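Local coordinates for mitotic checkpoint control protein kinase BUB1 (Drosophila melanogaster, PDB 6JKK) that phosphorylates CENP-E as a mitotic checkpoint kinase of the kinetochore, represented here by its protein kinase domain, at residues A[272-284]-A[290-302]. Sequence-based numbering, arbitrary orientation.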
loop_
_atom_site.group_PDB
_atom_site.type_symbol
_atom_site.label_atom_id
_atom_site.label_comp_id
_atom_site.label_asym_id
_atom_site.label_seq_id
_atom_site.Cartn_x
_atom_site.Cartn_y
_atom_site.Cartn_z
ATOM N N PRO A 272 9.211 6.392 31.242
ATOM C CA PRO A 272 9.214 7.855 31.186
ATOM C C PRO A 272 10.102 8.391 30.075
ATOM O O PRO A 272 10.693 9.457 30.245
ATOM C CB PRO A 272 9.812 8.237 32.539
ATOM C CG PRO A 272 10.790 7.134 32.816
ATOM C CD PRO A 272 10.251 5.884 32.157
ATOM N N SER A 273 10.209 7.663 28.968
ATOM C CA SER A 273 10.946 8.157 27.808
ATOM C C SER A 273 10.039 9.005 26.917
ATOM O O SER A 273 8.825 9.064 27.119
ATOM C CB SER A 273 11.536 7.001 26.994
ATOM O OG SER A 273 10.530 6.314 26.266
ATOM N N THR A 274 10.642 9.669 25.938
ATOM C CA THR A 274 9.894 10.434 24.948
ATOM C C THR A 274 9.772 9.597 23.677
ATOM O O THR A 274 9.357 10.087 22.625
ATOM C CB THR A 274 10.595 11.762 24.622
ATOM O OG1 THR A 274 11.960 11.507 24.266
ATOM C CG2 THR A 274 10.557 12.695 25.821
ATOM N N ILE A 275 10.143 8.326 23.800
ATOM C CA ILE A 275 10.141 7.387 22.686
ATOM C C ILE A 275 8.764 6.752 22.503
ATOM O O ILE A 275 8.165 6.262 23.464
ATOM C CB ILE A 275 11.204 6.286 22.911
ATOM C CG1 ILE A 275 12.614 6.886 22.870
ATOM C CG2 ILE A 275 11.062 5.175 21.886
ATOM C CD1 ILE A 275 12.975 7.523 21.532
ATOM N N TRP A 276 8.271 6.763 21.269
ATOM C CA TRP A 276 6.976 6.172 20.955
ATOM C C TRP A 276 7.107 4.708 20.532
ATOM O O TRP A 276 7.940 4.360 19.692
ATOM C CB TRP A 276 6.285 6.982 19.858
ATOM C CG TRP A 276 5.966 8.393 20.278
ATOM C CD1 TRP A 276 6.821 9.460 20.303
ATOM C CD2 TRP A 276 4.696 8.891 20.720
ATOM N NE1 TRP A 276 6.160 10.585 20.743
ATOM C CE2 TRP A 276 4.853 10.260 21.000
ATOM C CE3 TRP A 276 3.443 8.308 20.912
ATOM C CZ2 TRP A 276 3.797 11.054 21.459
ATOM C CZ3 TRP A 276 2.399 9.093 21.362
ATOM C CH2 TRP A 276 2.581 10.447 21.636
ATOM N N MET A 277 6.287 3.856 21.133
ATOM C CA MET A 277 6.253 2.438 20.797
ATOM C C MET A 277 4.799 1.982 20.827
ATOM O O MET A 277 3.949 2.651 21.426
ATOM C CB MET A 277 7.075 1.624 21.810
ATOM C CG MET A 277 8.571 1.896 21.769
ATOM S SD MET A 277 9.298 1.399 20.199
ATOM C CE MET A 277 9.530 -0.357 20.505
ATOM N N PRO A 278 4.500 0.853 20.168
ATOM C CA PRO A 278 3.144 0.314 20.311
ATOM C C PRO A 278 2.847 -0.009 21.766
ATOM O O PRO A 278 3.764 -0.341 22.526
ATOM C CB PRO A 278 3.195 -0.977 19.491
ATOM C CG PRO A 278 4.262 -0.718 18.455
ATOM C CD PRO A 278 5.300 0.099 19.184
ATOM N N LYS A 279 1.578 0.088 22.149
ATOM C CA LYS A 279 1.153 -0.197 23.513
ATOM C C LYS A 279 1.392 -1.670 23.844
ATOM O O LYS A 279 1.634 -2.038 24.996
ATOM C CB LYS A 279 -0.327 0.151 23.647
ATOM C CG LYS A 279 -0.843 0.270 25.059
ATOM C CD LYS A 279 -2.191 0.970 25.040
ATOM C CE LYS A 279 -2.855 0.932 26.398
ATOM N NZ LYS A 279 -4.149 1.673 26.373
ATOM N N THR A 280 1.335 -2.501 22.807
ATOM C CA THR A 280 1.516 -3.943 22.934
ATOM C C THR A 280 2.976 -4.328 23.177
ATOM O O THR A 280 3.865 -3.932 22.422
ATOM C CB THR A 280 1.025 -4.662 21.653
ATOM O OG1 THR A 280 -0.371 -4.400 21.461
ATOM C CG2 THR A 280 1.241 -6.158 21.761
ATOM N N ASN A 281 3.217 -5.099 24.234
ATOM C CA ASN A 281 4.542 -5.653 24.483
ATOM C C ASN A 281 4.824 -6.839 23.562
ATOM O O ASN A 281 4.046 -7.792 23.518
ATOM C CB ASN A 281 4.669 -6.102 25.941
ATOM C CG ASN A 281 4.514 -4.957 26.927
ATOM O OD1 ASN A 281 5.104 -3.891 26.756
ATOM N ND2 ASN A 281 3.715 -5.176 27.967
ATOM N N VAL A 282 5.927 -6.771 22.823
ATOM C CA VAL A 282 6.407 -7.918 22.061
ATOM C C VAL A 282 6.769 -9.013 23.061
ATOM O O VAL A 282 7.495 -8.750 24.019
ATOM C CB VAL A 282 7.656 -7.560 21.239
ATOM C CG1 VAL A 282 8.036 -8.707 20.318
ATOM C CG2 VAL A 282 7.420 -6.280 20.433
ATOM N N PRO A 283 6.239 -10.234 22.867
ATOM C CA PRO A 283 6.541 -11.345 23.784
ATOM C C PRO A 283 8.044 -11.628 23.858
ATOM O O PRO A 283 8.704 -11.572 22.824
ATOM C CB PRO A 283 5.805 -12.530 23.147
ATOM C CG PRO A 283 4.694 -11.905 22.348
ATOM C CD PRO A 283 5.259 -10.613 21.831
ATOM N N ARG A 284 8.572 -11.919 25.048
ATOM C CA ARG A 284 10.011 -12.171 25.218
ATOM C C ARG A 284 10.486 -13.296 24.303
ATOM O O ARG A 284 11.628 -13.295 23.839
ATOM C CB ARG A 284 10.328 -12.548 26.673
ATOM C CG ARG A 284 11.712 -12.113 27.239
ATOM C CD ARG A 284 12.895 -12.066 26.247
ATOM N NE ARG A 284 13.193 -13.350 25.611
ATOM C CZ ARG A 284 14.383 -13.690 25.118
ATOM N NH1 ARG A 284 15.403 -12.847 25.199
ATOM N NH2 ARG A 284 14.555 -14.878 24.549
ATOM N N MET A 290 14.851 -7.584 18.117
ATOM C CA MET A 290 14.743 -7.257 16.700
ATOM C C MET A 290 13.487 -6.447 16.396
ATOM O O MET A 290 13.560 -5.392 15.753
ATOM C CB MET A 290 14.758 -8.520 15.838
ATOM C CG MET A 290 14.557 -8.225 14.358
ATOM S SD MET A 290 14.117 -9.689 13.407
ATOM C CE MET A 290 12.407 -9.901 13.907
ATOM N N TRP A 291 12.334 -6.944 16.844
ATOM C CA TRP A 291 11.073 -6.252 16.596
ATOM C C TRP A 291 11.075 -4.879 17.254
ATOM O O TRP A 291 10.611 -3.901 16.663
ATOM C CB TRP A 291 9.875 -7.069 17.095
ATOM C CG TRP A 291 9.538 -8.242 16.217
ATOM C CD1 TRP A 291 9.603 -9.567 16.553
ATOM C CD2 TRP A 291 9.100 -8.195 14.853
ATOM N NE1 TRP A 291 9.230 -10.345 15.480
ATOM C CE2 TRP A 291 8.913 -9.526 14.425
ATOM C CE3 TRP A 291 8.844 -7.158 13.950
ATOM C CZ2 TRP A 291 8.483 -9.844 13.136
ATOM C CZ3 TRP A 291 8.415 -7.474 12.670
ATOM C CH2 TRP A 291 8.240 -8.807 12.275
ATOM N N GLU A 292 11.599 -4.805 18.474
ATOM C CA GLU A 292 11.686 -3.518 19.161
ATOM C C GLU A 292 12.592 -2.535 18.404
ATOM O O GLU A 292 12.262 -1.351 18.298
ATOM C CB GLU A 292 12.101 -3.694 20.626
ATOM C CG GLU A 292 10.998 -4.331 21.480
ATOM C CD GLU A 292 11.364 -4.468 22.946
ATOM O OE1 GLU A 292 12.560 -4.339 23.280
ATOM O OE2 GLU A 292 10.450 -4.715 23.762
ATOM N N ASN A 293 13.707 -3.029 17.860
ATOM C CA ASN A 293 14.555 -2.227 16.975
ATOM C C ASN A 293 13.767 -1.679 15.789
ATOM O O ASN A 293 13.794 -0.481 15.504
ATOM C CB ASN A 293 15.739 -3.051 16.441
ATOM C CG ASN A 293 16.911 -3.123 17.413
ATOM O OD1 ASN A 293 16.943 -2.434 18.434
ATOM N ND2 ASN A 293 17.896 -3.955 17.080
ATOM N N ILE A 294 13.082 -2.576 15.086
ATOM C CA ILE A 294 12.317 -2.209 13.902
ATOM C C ILE A 294 11.239 -1.168 14.214
ATOM O O ILE A 294 11.149 -0.144 13.535
ATOM C CB ILE A 294 11.678 -3.451 13.242
ATOM C CG1 ILE A 294 12.766 -4.413 12.754
ATOM C CG2 ILE A 294 10.769 -3.038 12.080
ATOM C CD1 ILE A 294 12.240 -5.799 12.396
ATOM N N PHE A 295 10.439 -1.426 15.244
ATOM C CA PHE A 295 9.362 -0.514 15.619
ATOM C C PHE A 295 9.919 0.843 16.052
ATOM O O PHE A 295 9.426 1.890 15.623
ATOM C CB PHE A 295 8.504 -1.115 16.741
ATOM C CG PHE A 295 7.757 -2.369 16.347
ATOM C CD1 PHE A 295 7.701 -2.786 15.022
ATOM C CD2 PHE A 295 7.105 -3.125 17.319
ATOM C CE1 PHE A 295 7.010 -3.939 14.668
ATOM C CE2 PHE A 295 6.416 -4.278 16.977
ATOM C CZ PHE A 295 6.367 -4.684 15.650
ATOM N N ARG A 296 10.953 0.825 16.889
ATOM C CA ARG A 296 11.530 2.064 17.408
ATOM C C ARG A 296 12.147 2.911 16.299
ATOM O O ARG A 296 11.990 4.135 16.274
ATOM C CB ARG A 296 12.573 1.773 18.489
ATOM C CG ARG A 296 13.051 3.018 19.223
ATOM C CD ARG A 296 14.098 2.702 20.289
ATOM N NE ARG A 296 14.169 1.283 20.627
ATOM C CZ ARG A 296 15.088 0.446 20.147
ATOM N NH1 ARG A 296 16.014 0.882 19.303
ATOM N NH2 ARG A 296 15.079 -0.828 20.507
ATOM N N THR A 297 12.840 2.248 15.379
ATOM C CA THR A 297 13.528 2.930 14.289
ATOM C C THR A 297 12.538 3.572 13.324
ATOM O O THR A 297 12.751 4.689 12.837
ATOM C CB THR A 297 14.424 1.950 13.525
ATOM O OG1 THR A 297 15.407 1.416 14.420
ATOM C CG2 THR A 297 15.125 2.637 12.372
ATOM N N LEU A 298 11.451 2.861 13.043
ATOM C CA LEU A 298 10.477 3.346 12.072
ATOM C C LEU A 298 9.521 4.380 12.665
ATOM O O LEU A 298 8.968 5.202 11.933
ATOM C CB LEU A 298 9.695 2.178 11.464
ATOM C CG LEU A 298 10.436 1.227 10.520
ATOM C CD1 LEU A 298 9.602 -0.019 10.229
ATOM C CD2 LEU A 298 10.787 1.931 9.225
ATOM N N LEU A 299 9.329 4.341 13.983
ATOM C CA LEU A 299 8.415 5.274 14.646
ATOM C C LEU A 299 9.092 6.551 15.129
ATOM O O LEU A 299 8.444 7.592 15.277
ATOM C CB LEU A 299 7.731 4.602 15.840
ATOM C CG LEU A 299 6.649 3.569 15.546
ATOM C CD1 LEU A 299 6.139 2.950 16.832
ATOM C CD2 LEU A 299 5.514 4.225 14.792
ATOM N N ASN A 300 10.389 6.474 15.398
ATOM C CA ASN A 300 11.080 7.593 16.017
ATOM C C ASN A 300 12.194 8.119 15.134
ATOM O O ASN A 300 13.337 7.664 15.222
ATOM C CB ASN A 300 11.616 7.184 17.387
ATOM C CG ASN A 300 10.512 6.740 18.332
ATOM O OD1 ASN A 300 9.971 7.545 19.091
ATOM N ND2 ASN A 300 10.173 5.457 18.288
ATOM N N ILE A 301 11.843 9.082 14.288
ATOM C CA ILE A 301 12.766 9.651 13.308
ATOM C C ILE A 301 13.034 11.117 13.638
ATOM O O ILE A 301 12.106 11.873 13.939
ATOM C CB ILE A 301 12.199 9.488 11.879
ATOM C CG1 ILE A 301 11.990 8.001 11.585
ATOM C CG2 ILE A 301 13.124 10.107 10.846
ATOM C CD1 ILE A 301 10.987 7.709 10.482
ATOM N N ARG A 302 14.306 11.509 13.595
ATOM C CA ARG A 302 14.739 12.815 14.089
ATOM C C ARG A 302 14.131 13.987 13.317
ATOM O O ARG A 302 13.567 14.914 13.911
ATOM C CB ARG A 302 16.267 12.899 14.053
ATOM C CG ARG A 302 16.889 13.480 15.304
ATOM C CD ARG A 302 18.380 13.185 15.363
ATOM N NE ARG A 302 19.125 13.899 14.331
ATOM C CZ ARG A 302 19.835 13.315 13.372
ATOM N NH1 ARG A 302 19.906 11.991 13.315
ATOM N NH2 ARG A 302 20.485 14.053 12.479
#
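N300 ND2, just past the end of helix 288-299, gives one hydrogen to W276 O at 2.9 Å, nearly straight at 169°. Its other hydrogen goes back to R296 O, with 3.0 Å between N300 ND2 and that oxygen, almost in the amide plane. On the same amide, N300 OD1 accepts from W276 N at 2.9 Å through an in-plane lone pair, so three bonds fix the rotation of the group. With CG anti to its own carbonyl carbon, N300 sends the amide toward strand 276-278, where OD1 also lies at the edge of the W276 indole.

Farther along, M277 folds over the helix: bends at chi2 and chi3 (-64° and -83°) set M277 SD 3.6 Å from R296 CA, while CE reaches F295 CB. P278 CD rests against L299 CD1 at 3.8 Å, and its CG meets F295 CD2. V282 then spreads its two methyls, V282 CG1 to W291 CB at 4.1 Å and CG2 to F295 CE2. Beyond this layer, F295 and L299 also touch helix 246-261, and M277 pairs through its backbone with V268 of the neighbouring strand.

The contact thus joins the two-stranded sheet to helix 288-299 in the helical C-lobe, away from the predicted ATP-binding K85. Its chemistry divides in two: the N300 amide takes the N-H and C=O of W276 much as a neighbouring strand would, whereas P278 and V282 meet the helix through apolar contacts.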